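Local structure of ribonuclease (Chelonia mydas, 2ZPO) at residues K41-F46 with T80-G85; T45-S50 with A74-T79; G66-D71 with R104-G109. The protein probably cleaves single- and double-stranded RNA on the 3' side of pyrimidine nucleotides as a secreted endonuclease of the pancreatic ribonuclease family. All coordinates share one frame; numbering follows the deposited sequence.

Contact 1: residues K41-F46 with T80-G85; sequences KFTNTF and TCRLQG. With SO4 (sulfate ion), chain F; SO4 (sulfate ion), chain B.
An amide sits on an aromatic face here: Asn44 ND2 lies 3.3 Å above the plane of the Phe46 ring, over its centre. The same nitrogen is hydrogen-bonded to Gln10 O. At the edge of that ring, in its plane, Cys81 SG comes within 3.8 Å of Phe46 CE2, a sulfur-aromatic contact. The sulfur is also tied to Cys26 in a disulfide. Asn44 OD1 takes a hydrogen bond from Lys41 NZ (2.7 Å), which stands above the carbonyl plane. The extended Lys41 chain brings NZ near a sulfate as well, with a weak bond of 3.4 Å from NZ to sulfate O1. His11 and His114 hold the same sulfate. Asn44 and Cys81 form a hydrogen-bonded antiparallel pair with two backbone bonds, and Leu83 N adds a third to Phe42 O (2.8 Å). The sheet face with Thr43 and Arg82 carries a different grip. Arg82 CG lies alongside Thr43 OG1, and the chain then bends (chi3 69°). This lets NE reach O1 of a second sulfate at 2.7 Å, while NH2 bonds to its O3. Lys41 to Thr45 and Arg82 are substrate-binding positions by similarity. A lysine and two histidines around one anion, the lysine held by an asparagine, are consistent with the phosphate-binding active site of pancreatic ribonucleases.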
loop_
_atom_site.group_PDB
_atom_site.type_symbol
_atom_site.label_atom_id
_atom_site.label_comp_id
_atom_site.label_asym_id
_atom_site.label_seq_id
_atom_site.Cartn_x
_atom_site.Cartn_y
_atom_site.Cartn_z
ATOM N N LYS A 41 10.140 -4.396 6.884
ATOM C CA LYS A 41 8.701 -4.238 7.156
ATOM C C LYS A 41 7.997 -5.578 6.899
ATOM O O LYS A 41 8.269 -6.267 5.905
ATOM C CB LYS A 41 8.088 -3.112 6.328
ATOM C CG LYS A 41 6.611 -2.781 6.679
ATOM C CD LYS A 41 6.161 -1.538 5.954
ATOM C CE LYS A 41 4.709 -1.212 6.298
ATOM N NZ LYS A 41 4.125 -0.314 5.243
ATOM N N PHE A 42 7.094 -5.960 7.803
ATOM C CA PHE A 42 6.474 -7.278 7.726
ATOM C C PHE A 42 5.528 -7.457 6.532
ATOM O O PHE A 42 5.564 -8.493 5.859
ATOM C CB PHE A 42 5.777 -7.615 9.055
ATOM C CG PHE A 42 6.727 -8.074 10.130
ATOM C CD1 PHE A 42 7.392 -9.296 10.014
ATOM C CD2 PHE A 42 6.952 -7.295 11.264
ATOM C CE1 PHE A 42 8.275 -9.730 11.008
ATOM C CE2 PHE A 42 7.832 -7.723 12.265
ATOM C CZ PHE A 42 8.492 -8.945 12.129
ATOM N N THR A 43 4.682 -6.462 6.290
ATOM C CA THR A 43 3.682 -6.535 5.223
ATOM C C THR A 43 3.430 -5.161 4.659
ATOM O O THR A 43 3.556 -4.160 5.357
ATOM C CB THR A 43 2.344 -7.178 5.735
ATOM O OG1 THR A 43 1.487 -7.482 4.640
ATOM C CG2 THR A 43 1.617 -6.237 6.678
ATOM N N ASN A 44 3.053 -5.113 3.382
ATOM C CA ASN A 44 2.729 -3.850 2.744
ATOM C C ASN A 44 1.924 -4.107 1.479
ATOM O O ASN A 44 2.222 -5.040 0.732
ATOM C CB ASN A 44 4.002 -3.068 2.407
ATOM C CG ASN A 44 3.709 -1.672 1.905
ATOM O OD1 ASN A 44 3.370 -0.794 2.685
ATOM N ND2 ASN A 44 3.858 -1.454 0.598
ATOM N N THR A 45 0.874 -3.314 1.290
ATOM C CA THR A 45 0.100 -3.341 0.065
ATOM C C THR A 45 0.422 -2.139 -0.826
ATOM O O THR A 45 0.419 -0.973 -0.375
ATOM C CB THR A 45 -1.414 -3.369 0.370
ATOM O OG1 THR A 45 -1.727 -4.578 1.092
ATOM C CG2 THR A 45 -2.229 -3.288 -0.930
ATOM N N PHE A 46 0.655 -2.428 -2.106
ATOM C CA PHE A 46 0.816 -1.397 -3.120
ATOM C C PHE A 46 -0.480 -1.316 -3.880
ATOM O O PHE A 46 -1.027 -2.343 -4.309
ATOM C CB PHE A 46 1.964 -1.767 -4.064
ATOM C CG PHE A 46 3.313 -1.761 -3.386
ATOM C CD1 PHE A 46 3.987 -0.547 -3.167
ATOM C CD2 PHE A 46 3.884 -2.953 -2.917
ATOM C CE1 PHE A 46 5.254 -0.533 -2.523
ATOM C CE2 PHE A 46 5.146 -2.944 -2.289
ATOM C CZ PHE A 46 5.821 -1.734 -2.088
ATOM N N THR A 80 0.029 -7.322 -2.660
ATOM C CA THR A 80 0.274 -7.442 -1.225
ATOM C C THR A 80 1.525 -8.265 -1.022
ATOM O O THR A 80 1.639 -9.369 -1.565
ATOM C CB THR A 80 -0.960 -8.029 -0.476
ATOM O OG1 THR A 80 -2.124 -7.269 -0.828
ATOM C CG2 THR A 80 -0.757 -7.943 0.998
ATOM N N CYS A 81 2.463 -7.706 -0.255
ATOM C CA CYS A 81 3.742 -8.329 0.025
ATOM C C CYS A 81 3.809 -8.682 1.504
ATOM O O CYS A 81 3.465 -7.858 2.344
ATOM C CB CYS A 81 4.876 -7.357 -0.313
ATOM S SG CYS A 81 4.827 -6.765 -2.020
ATOM N N ARG A 82 4.248 -9.906 1.794
ATOM C CA ARG A 82 4.392 -10.397 3.166
ATOM C C ARG A 82 5.778 -11.031 3.300
ATOM O O ARG A 82 6.200 -11.809 2.459
ATOM C CB ARG A 82 3.293 -11.411 3.507
ATOM C CG ARG A 82 1.948 -10.756 3.850
ATOM C CD ARG A 82 0.799 -11.766 4.014
ATOM N NE ARG A 82 0.923 -12.624 5.202
ATOM C CZ ARG A 82 0.408 -12.345 6.407
ATOM N NH1 ARG A 82 -0.245 -11.212 6.620
ATOM N NH2 ARG A 82 0.579 -13.204 7.416
ATOM N N LEU A 83 6.474 -10.649 4.368
ATOM C CA LEU A 83 7.837 -11.084 4.645
ATOM C C LEU A 83 7.882 -12.587 4.847
ATOM O O LEU A 83 7.016 -13.155 5.521
ATOM C CB LEU A 83 8.329 -10.403 5.917
ATOM C CG LEU A 83 9.828 -10.478 6.249
ATOM C CD1 LEU A 83 10.696 -9.713 5.242
ATOM C CD2 LEU A 83 10.053 -9.950 7.644
ATOM N N GLN A 84 8.874 -13.223 4.236
ATOM C CA GLN A 84 9.199 -14.618 4.574
ATOM C C GLN A 84 9.828 -14.677 5.957
ATOM O O GLN A 84 10.865 -14.021 6.232
ATOM C CB GLN A 84 10.161 -15.234 3.572
ATOM C CG GLN A 84 9.644 -15.178 2.169
ATOM C CD GLN A 84 10.337 -16.125 1.250
ATOM O OE1 GLN A 84 11.558 -16.327 1.315
ATOM N NE2 GLN A 84 9.566 -16.713 0.340
ATOM N N GLY A 85 9.205 -15.500 6.803
ATOM C CA GLY A 85 9.528 -15.659 8.241
ATOM C C GLY A 85 9.377 -14.349 8.977
ATOM O O GLY A 85 8.506 -13.537 8.640
HETATM S S SO4 F . 1.709 -15.800 4.937
HETATM O O1 SO4 F . 2.633 -14.690 4.715
HETATM O O2 SO4 F . 2.418 -17.069 4.793
HETATM O O3 SO4 F . 1.155 -15.705 6.286
HETATM O O4 SO4 F . 0.632 -15.749 3.951
HETATM S S SO4 B . 0.878 2.710 7.100
HETATM O O1 SO4 B . 1.996 2.133 6.358
HETATM O O2 SO4 B . 0.769 2.124 8.435
HETATM O O3 SO4 B . 1.023 4.177 7.247
HETATM O O4 SO4 B . -0.359 2.390 6.411
#

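Contact 2: residues T45-S50 with A74-T79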
loop_
_atom_site.group_PDB
_atom_site.type_symbol
_atom_site.label_atom_id
_atom_site.label_comp_id
_atom_site.label_asym_id
_atom_site.label_seq_id
_atom_site.Cartn_x
_atom_site.Cartn_y
_atom_site.Cartn_z
ATOM N N THR A 45 0.874 -3.314 1.290
ATOM C CA THR A 45 0.100 -3.341 0.065
ATOM C C THR A 45 0.422 -2.139 -0.826
ATOM O O THR A 45 0.419 -0.973 -0.375
ATOM C CB THR A 45 -1.414 -3.369 0.370
ATOM O OG1 THR A 45 -1.727 -4.578 1.092
ATOM C CG2 THR A 45 -2.229 -3.288 -0.930
ATOM N N PHE A 46 0.655 -2.428 -2.106
ATOM C CA PHE A 46 0.816 -1.397 -3.120
ATOM C C PHE A 46 -0.480 -1.316 -3.880
ATOM O O PHE A 46 -1.027 -2.343 -4.309
ATOM C CB PHE A 46 1.964 -1.767 -4.064
ATOM C CG PHE A 46 3.313 -1.761 -3.386
ATOM C CD1 PHE A 46 3.987 -0.547 -3.167
ATOM C CD2 PHE A 46 3.884 -2.953 -2.917
ATOM C CE1 PHE A 46 5.254 -0.533 -2.523
ATOM C CE2 PHE A 46 5.146 -2.944 -2.289
ATOM C CZ PHE A 46 5.821 -1.734 -2.088
ATOM N N VAL A 47 -1.000 -0.098 -4.014
ATOM C CA VAL A 47 -2.259 0.104 -4.728
ATOM C C VAL A 47 -1.898 0.648 -6.115
ATOM O O VAL A 47 -1.171 1.635 -6.216
ATOM C CB VAL A 47 -3.176 1.114 -3.977
ATOM C CG1 VAL A 47 -4.470 1.272 -4.724
ATOM C CG2 VAL A 47 -3.443 0.668 -2.511
ATOM N N HIS A 48 -2.438 0.033 -7.179
ATOM C CA HIS A 48 -2.113 0.441 -8.567
ATOM C C HIS A 48 -3.206 1.340 -9.120
ATOM O O HIS A 48 -3.973 0.980 -10.024
ATOM C CB HIS A 48 -1.847 -0.788 -9.451
ATOM C CG HIS A 48 -0.924 -1.762 -8.798
ATOM N ND1 HIS A 48 0.310 -1.384 -8.303
ATOM C CD2 HIS A 48 -1.082 -3.072 -8.473
ATOM C CE1 HIS A 48 0.889 -2.434 -7.738
ATOM N NE2 HIS A 48 0.065 -3.466 -7.830
ATOM N N ALA A 49 -3.282 2.527 -8.538
ATOM C CA ALA A 49 -4.183 3.591 -8.998
ATOM C C ALA A 49 -3.446 4.888 -8.678
ATOM O O ALA A 49 -2.524 4.909 -7.864
ATOM C CB ALA A 49 -5.490 3.546 -8.234
ATOM N N SER A 50 -3.866 5.968 -9.309
ATOM C CA SER A 50 -3.191 7.241 -9.074
ATOM C C SER A 50 -3.432 7.804 -7.673
ATOM O O SER A 50 -4.393 7.460 -6.971
ATOM C CB SER A 50 -3.644 8.268 -10.117
ATOM O OG SER A 50 -4.970 8.675 -9.902
ATOM N N ALA A 74 -14.606 2.400 -5.281
ATOM C CA ALA A 74 -13.981 1.564 -6.306
ATOM C C ALA A 74 -13.171 0.378 -5.750
ATOM O O ALA A 74 -12.620 0.431 -4.638
ATOM C CB ALA A 74 -13.089 2.444 -7.194
ATOM N N SER A 75 -13.091 -0.696 -6.539
ATOM C CA SER A 75 -12.099 -1.740 -6.335
ATOM C C SER A 75 -10.834 -1.309 -7.091
ATOM O O SER A 75 -10.918 -0.620 -8.136
ATOM C CB SER A 75 -12.613 -3.078 -6.886
ATOM O OG SER A 75 -13.618 -3.645 -6.037
ATOM N N PHE A 76 -9.674 -1.656 -6.538
ATOM C CA PHE A 76 -8.384 -1.295 -7.105
ATOM C C PHE A 76 -7.525 -2.526 -7.344
ATOM O O PHE A 76 -7.647 -3.489 -6.609
ATOM C CB PHE A 76 -7.615 -0.382 -6.132
ATOM C CG PHE A 76 -8.278 0.942 -5.897
ATOM C CD1 PHE A 76 -9.019 1.165 -4.750
ATOM C CD2 PHE A 76 -8.205 1.960 -6.857
ATOM C CE1 PHE A 76 -9.653 2.391 -4.536
ATOM C CE2 PHE A 76 -8.850 3.183 -6.636
ATOM C CZ PHE A 76 -9.547 3.402 -5.459
ATOM N N ALA A 77 -6.680 -2.478 -8.382
ATOM C CA ALA A 77 -5.615 -3.474 -8.529
ATOM C C ALA A 77 -4.649 -3.283 -7.347
ATOM O O ALA A 77 -4.202 -2.163 -7.060
ATOM C CB ALA A 77 -4.875 -3.274 -9.838
ATOM N N LEU A 78 -4.306 -4.383 -6.681
ATOM C CA LEU A 78 -3.428 -4.391 -5.499
ATOM C C LEU A 78 -2.356 -5.447 -5.613
ATOM O O LEU A 78 -2.585 -6.507 -6.212
ATOM C CB LEU A 78 -4.234 -4.719 -4.239
ATOM C CG LEU A 78 -5.471 -3.902 -3.910
ATOM C CD1 LEU A 78 -6.093 -4.432 -2.647
ATOM C CD2 LEU A 78 -5.128 -2.413 -3.746
ATOM N N THR A 79 -1.186 -5.158 -5.051
ATOM C CA THR A 79 -0.212 -6.214 -4.785
ATOM C C THR A 79 0.114 -6.163 -3.301
ATOM O O THR A 79 0.451 -5.090 -2.759
ATOM C CB THR A 79 1.077 -6.029 -5.593
ATOM O OG1 THR A 79 0.729 -5.940 -6.980
ATOM C CG2 THR A 79 2.051 -7.225 -5.382
HETATM O O HOH W 1 -6.678 0.151 -9.952
#
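The imidazole of His48 meets the Thr79 hydroxyl edge-on. NE2 and Thr79 OG1 are 2.7 Å apart, the bond is almost straight (174°), and OG1 lies in the ring plane. The ring reaches there because CG is anti to the carbonyl carbon (chi1 -47°). Phe46 O lies above one ring face, offset toward the rim. Around this bond the backbones are zipped together. Phe46 and Thr79 exchange two hydrogen bonds, of which Phe46 N to Thr79 O (2.7 Å) runs nearly along the C=O axis. His48 N then bonds to Ala77 O at 2.8 Å. Beyond that the strands part, and a water joins His48 O (2.8 Å) to Ala77 N. This is the antiparallel pairing of strands 43-47 and 69-83 in the curved sheet of the ribonuclease A fold. On the other side, Val47 and Leu78 lie side by side, with Val47 CG2 3.7 Å from Leu78 CD2. Val47 CG1 rests on Phe76 CB. Ala49 CB meets the Phe76 ring obliquely, 3.4 Å from CD2. The second shell fixes both ends of the His48-Thr79 bond: Asp13 O pairs with His48 ND1, and Arg16 NH2 with Thr79 OG1. An alanine in place of His48 would remove both ring nitrogens, and with them the bonds to Thr79 OG1 and Asp13 O, and would probably weaken the hold of this corner on the loop at Asp13. Tyr115 of strand 111-118 touches Val47 and Leu78. Farther along the chain, Ser50 OG N-caps helix 51-55 by bonding to Ser53 N.

Contact 3: residues G66-D71 with R104-G109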
loop_
_atom_site.group_PDB
_atom_site.type_symbol
_atom_site.label_atom_id
_atom_site.label_comp_id
_atom_site.label_asym_id
_atom_site.label_seq_id
_atom_site.Cartn_x
_atom_site.Cartn_y
_atom_site.Cartn_z
ATOM N N GLY A 66 -15.869 4.278 10.281
ATOM C CA GLY A 66 -15.542 4.362 11.723
ATOM C C GLY A 66 -14.269 5.144 11.974
ATOM O O GLY A 66 -13.260 4.976 11.277
ATOM N N GLY A 67 -14.310 6.017 12.983
ATOM C CA GLY A 67 -13.149 6.818 13.333
ATOM C C GLY A 67 -12.712 7.625 12.123
ATOM O O GLY A 67 -13.536 8.298 11.514
ATOM N N ASN A 68 -11.432 7.522 11.772
ATOM C CA ASN A 68 -10.902 8.243 10.607
ATOM C C ASN A 68 -10.747 7.364 9.361
ATOM O O ASN A 68 -10.060 7.770 8.400
ATOM C CB ASN A 68 -9.598 9.005 10.899
ATOM C CG ASN A 68 -8.386 8.108 11.113
ATOM O OD1 ASN A 68 -7.260 8.620 11.193
ATOM N ND2 ASN A 68 -8.579 6.797 11.225
ATOM N N LEU A 69 -11.367 6.181 9.409
ATOM C CA LEU A 69 -11.221 5.173 8.359
ATOM C C LEU A 69 -12.303 5.412 7.313
ATOM O O LEU A 69 -13.398 5.882 7.630
ATOM C CB LEU A 69 -11.405 3.776 8.946
ATOM C CG LEU A 69 -10.334 3.357 9.961
ATOM C CD1 LEU A 69 -10.591 1.953 10.453
ATOM C CD2 LEU A 69 -8.936 3.483 9.406
ATOM N N ARG A 70 -11.974 5.108 6.062
ATOM C CA ARG A 70 -12.926 5.291 4.975
ATOM C C ARG A 70 -12.760 4.096 4.082
ATOM O O ARG A 70 -11.631 3.647 3.866
ATOM C CB ARG A 70 -12.580 6.510 4.120
ATOM C CG ARG A 70 -12.265 7.807 4.877
ATOM C CD ARG A 70 -13.472 8.648 4.965
ATOM N NE ARG A 70 -14.051 9.031 3.675
ATOM C CZ ARG A 70 -15.219 9.657 3.594
ATOM N NH1 ARG A 70 -15.883 9.944 4.724
ATOM N NH2 ARG A 70 -15.742 9.981 2.416
ATOM N N ASP A 71 -13.861 3.641 3.510
ATOM C CA ASP A 71 -13.840 2.556 2.537
ATOM C C ASP A 71 -14.035 3.114 1.126
ATOM O O ASP A 71 -14.917 3.963 0.901
ATOM C CB ASP A 71 -14.980 1.595 2.844
ATOM C CG ASP A 71 -14.750 0.813 4.108
ATOM O OD1 ASP A 71 -13.601 0.795 4.583
ATOM O OD2 ASP A 71 -15.718 0.208 4.623
ATOM N N ARG A 104 -9.668 0.038 2.577
ATOM C CA ARG A 104 -10.004 0.840 3.754
ATOM C C ARG A 104 -8.729 1.560 4.136
ATOM O O ARG A 104 -7.689 0.913 4.354
ATOM C CB ARG A 104 -10.482 -0.062 4.917
ATOM C CG ARG A 104 -10.790 0.715 6.190
ATOM C CD ARG A 104 -11.463 -0.134 7.239
ATOM N NE ARG A 104 -12.822 -0.452 6.809
ATOM C CZ ARG A 104 -13.630 -1.282 7.445
ATOM N NH1 ARG A 104 -13.207 -1.878 8.562
ATOM N NH2 ARG A 104 -14.844 -1.505 6.957
ATOM N N ILE A 105 -8.783 2.874 4.098
ATOM C CA ILE A 105 -7.620 3.701 4.460
ATOM C C ILE A 105 -7.979 4.648 5.632
ATOM O O ILE A 105 -9.145 4.819 5.941
ATOM C CB ILE A 105 -7.057 4.503 3.225
ATOM C CG1 ILE A 105 -8.077 5.528 2.706
ATOM C CG2 ILE A 105 -6.638 3.530 2.122
ATOM C CD1 ILE A 105 -7.517 6.431 1.575
ATOM N N ALA A 106 -6.963 5.215 6.281
ATOM C CA ALA A 106 -7.193 6.294 7.250
ATOM C C ALA A 106 -6.932 7.601 6.556
ATOM O O ALA A 106 -5.900 7.761 5.875
ATOM C CB ALA A 106 -6.252 6.154 8.440
ATOM N N CYS A 107 -7.861 8.538 6.726
ATOM C CA CYS A 107 -7.694 9.890 6.209
ATOM C C CYS A 107 -7.521 10.918 7.332
ATOM O O CYS A 107 -7.967 10.722 8.493
ATOM C CB CYS A 107 -8.846 10.287 5.291
ATOM S SG CYS A 107 -9.081 9.185 3.838
ATOM N N ASP A 108 -6.826 11.996 7.009
ATOM C CA ASP A 108 -6.791 13.154 7.920
ATOM C C ASP A 108 -6.896 14.408 7.088
ATOM O O ASP A 108 -6.105 14.626 6.193
ATOM C CB ASP A 108 -5.497 13.164 8.731
ATOM C CG ASP A 108 -5.474 14.261 9.816
ATOM O OD1 ASP A 108 -6.523 14.871 10.113
ATOM O OD2 ASP A 108 -4.393 14.501 10.390
ATOM N N GLY A 109 -7.910 15.218 7.366
ATOM C CA GLY A 109 -8.033 16.513 6.689
ATOM C C GLY A 109 -8.243 16.389 5.198
ATOM O O GLY A 109 -7.881 17.293 4.417
HETATM O O HOH W 2 -6.924 11.153 10.920
#
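Ile105 O is gripped twice from the facing strand. Arg70 N donates a hydrogen bond of 2.8 Å to Ile105 O, nearly along the C=O axis, and Leu69 CA adds a CA-H...O contact to the same oxygen at 3.2 Å. The return bond, from Ile105 N to Arg70 O, completes a hydrogen-bonded antiparallel pair. Cys107 N reaches Asn68 O at 2.9 Å one step further. Leu69 N bonds to Gly66 O, closing a type II' turn with Gly67 at a positive phi that favours glycine.

At the far end, Asp71 and Arg104 lie side by side and form a two-pronged salt bridge. Arg104 NE donates a hydrogen bond to the syn lone pair of Asp71 OD1, at 2.7 Å and almost straight (175°). Arg104 NH2 meets Asp71 OD2 at 3.0 Å, though the place of OD2 is less sure. Carboxylate and guanidinium planes are only 9° apart. The bend at chi3 of Arg104 (-70°) turns the guanidinium into this position. Arg117 NH2 lies close to Arg104 NH1, so Asp71 probably offsets a repulsion between like charges.

Leu69 spans the same sheet face. Its side chain and that of Arg104 cross obliquely, Leu69 CD1 against Arg104 CD, and Leu69 CD2 touches Ala106 CB at 3.9 Å. Beside the turn, a water donates to both Asn68 OD1 and Cys107 O. On the opposite face Arg70 CG packs on Cys107 SG (3.6 Å), which is in a disulfide with Cys58. Arg70 NE continues to Ile57 O.

The pair belongs to the hairpin of strands 69-83 and 94-108. Strand 111-118 runs along the other side of 104-108, where Ala106 touches His114, the proton donor by similarity. Strand 62-64 flanks 69-71.

All three contacts use strand 69-83 and lie in one antiparallel sheet. Contacts 1 and 2 pair it with strand 43-47 and overlap in Thr45 and Phe46; their centres are about 15 Å apart. Contact 3 pairs its beginning with strand 94-108. Its centre is about 17 Å from that of contact 2 and about 22 Å from that of contact 1. Along the chain the segments come as 41-46, 45-50, 66-71, 74-79, 80-85 and 104-109, so contact 3 crosses the other two. One long strand, broken near its middle, thus joins the probable substrate-binding positions of contact 1 to the strands near His114, consistent with a cleft built on a single curved sheet.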